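Local coordinates for protein flap endonuclease 1 (Methanocaldococcus jannaschii, PDB 1A76) that cuts 5'-flap structures in DNA during replication and repair, acting as a magnesium-dependent, structure-specific endonuclease and 5'-3' exonuclease, at residues 301-304 / 305-309. Sequence-based numbering, arbitrary orientation.
Sequences VKKH and VDKLY
V301 O accepts a hydrogen bond from V305 N, 2.8 Å away, with an N-H...O angle of 163°, one of the i to i+4 bonds that make 301-304 and 305-309 consecutive turns of a single alpha-helix. The same i to i+4 pattern recurs in the bonds from D306 N to K302 O (3.1 Å) and from L308 N to H304 O (2.7 Å), with Y309 N to V305 O continuing the pattern. On a partly exposed side of the helix, the i, i+4 pair K302 and D306 forms a salt bridge: K302 NZ lies 2.8 Å from D306 OD1, on the syn lone pair of that oxygen, and 3.1 Å from D306 OD2, so the ammonium sits before both oxygens. A bend at chi2 (66°) and another at chi4 bring the end of the K302 chain round in front of the carboxylate oxygens, although its CB points away from the next turn. D306 OD1 also pairs with K283, so two lysines probably share its charge. Were K302 an alanine, D306 would lose the lysine that lies four residues before it, and its carboxylate, still near K283, is likely to turn more freely. The whole contact belongs to helix 298-315, the last modelled helix of this XPG/RAD2-family nuclease, well away from the metal-binding residues. Its inner side carries V301 and V305, whose CG1 atoms meet at 3.8 Å; both valines pack on I286 of helix 283-292, while Y63 and F62 of helix 56-70 touch V301 and V305 respectively, placing this ridge between two helices. Further round, K307 NZ rests 3.1 Å above the plane of the H304 imidazole, over its centre, and the H304 ring also meets Y63 edge-to-face. The K307 chain, bent at chi2, chi3 and chi4, curls back so that its CE lies 3.6 Å from K303 CG.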
loop_
_atom_site.group_PDB
_atom_site.type_symbol
_atom_site.label_atom_id
_atom_site.label_comp_id
_atom_site.label_asym_id
_atom_site.label_seq_id
_atom_site.Cartn_x
_atom_site.Cartn_y
_atom_site.Cartn_z
ATOM N N VAL A 301 14.683 3.766 21.627
ATOM C CA VAL A 301 15.075 2.760 20.652
ATOM C C VAL A 301 15.647 1.529 21.360
ATOM O O VAL A 301 15.244 0.404 21.070
ATOM C CB VAL A 301 16.092 3.337 19.623
ATOM C CG1 VAL A 301 16.469 2.259 18.585
ATOM C CG2 VAL A 301 15.465 4.551 18.903
ATOM N N LYS A 302 16.556 1.744 22.309
ATOM C CA LYS A 302 17.151 0.628 23.038
ATOM C C LYS A 302 16.068 -0.271 23.626
ATOM O O LYS A 302 16.073 -1.493 23.448
ATOM C CB LYS A 302 18.047 1.152 24.165
ATOM C CG LYS A 302 18.601 0.064 25.085
ATOM C CD LYS A 302 19.559 -0.841 24.325
ATOM C CE LYS A 302 20.024 -2.031 25.167
ATOM N NZ LYS A 302 20.222 -3.255 24.317
ATOM N N LYS A 303 15.126 0.348 24.324
ATOM C CA LYS A 303 14.042 -0.384 24.945
ATOM C C LYS A 303 13.248 -1.187 23.920
ATOM O O LYS A 303 12.875 -2.336 24.165
ATOM C CB LYS A 303 13.115 0.588 25.675
ATOM C CG LYS A 303 11.993 -0.083 26.435
ATOM C CD LYS A 303 11.001 0.942 26.944
ATOM C CE LYS A 303 10.842 0.840 28.446
ATOM N NZ LYS A 303 10.292 -0.493 28.834
ATOM N N HIS A 304 12.995 -0.590 22.765
ATOM C CA HIS A 304 12.224 -1.287 21.755
ATOM C C HIS A 304 12.953 -2.385 21.010
ATOM O O HIS A 304 12.345 -3.405 20.699
ATOM C CB HIS A 304 11.614 -0.282 20.785
ATOM C CG HIS A 304 10.472 0.474 21.380
ATOM N ND1 HIS A 304 9.163 0.056 21.269
ATOM C CD2 HIS A 304 10.448 1.582 22.156
ATOM C CE1 HIS A 304 8.384 0.875 21.951
ATOM N NE2 HIS A 304 9.140 1.809 22.497
ATOM N N VAL A 305 14.244 -2.200 20.726
ATOM C CA VAL A 305 14.986 -3.250 20.018
ATOM C C VAL A 305 15.132 -4.455 20.947
ATOM O O VAL A 305 15.200 -5.596 20.490
ATOM C CB VAL A 305 16.400 -2.769 19.535
ATOM C CG1 VAL A 305 16.250 -1.563 18.607
ATOM C CG2 VAL A 305 17.290 -2.413 20.723
ATOM N N ASP A 306 15.180 -4.200 22.252
ATOM C CA ASP A 306 15.287 -5.287 23.229
ATOM C C ASP A 306 13.953 -6.041 23.259
ATOM O O ASP A 306 13.911 -7.269 23.333
ATOM C CB ASP A 306 15.617 -4.726 24.619
ATOM C CG ASP A 306 17.090 -4.341 24.760
ATOM O OD1 ASP A 306 17.906 -4.765 23.914
ATOM O OD2 ASP A 306 17.434 -3.611 25.715
ATOM N N LYS A 307 12.856 -5.298 23.177
ATOM C CA LYS A 307 11.534 -5.912 23.174
ATOM C C LYS A 307 11.323 -6.649 21.847
ATOM O O LYS A 307 10.747 -7.737 21.824
ATOM C CB LYS A 307 10.446 -4.847 23.343
ATOM C CG LYS A 307 10.623 -3.954 24.561
ATOM C CD LYS A 307 9.277 -3.488 25.097
ATOM C CE LYS A 307 9.240 -1.979 25.230
ATOM N NZ LYS A 307 9.736 -1.336 23.977
ATOM N N LEU A 308 11.785 -6.062 20.743
ATOM C CA LEU A 308 11.626 -6.700 19.430
ATOM C C LEU A 308 12.371 -8.022 19.397
ATOM O O LEU A 308 11.859 -9.024 18.917
ATOM C CB LEU A 308 12.129 -5.796 18.291
ATOM C CG LEU A 308 12.262 -6.483 16.911
ATOM C CD1 LEU A 308 10.893 -6.953 16.404
ATOM C CD2 LEU A 308 12.898 -5.519 15.911
ATOM N N TYR A 309 13.592 -8.021 19.914
ATOM C CA TYR A 309 14.407 -9.235 19.951
ATOM C C TYR A 309 13.689 -10.369 20.699
ATOM O O TYR A 309 13.604 -11.501 20.217
ATOM C CB TYR A 309 15.739 -8.924 20.643
ATOM C CG TYR A 309 16.755 -10.040 20.589
ATOM C CD1 TYR A 309 16.781 -11.037 21.570
ATOM C CD2 TYR A 309 17.701 -10.099 19.559
ATOM C CE1 TYR A 309 17.719 -12.065 21.531
ATOM C CE2 TYR A 309 18.654 -11.133 19.508
ATOM C CZ TYR A 309 18.653 -12.107 20.498
ATOM O OH TYR A 309 19.584 -13.115 20.456
#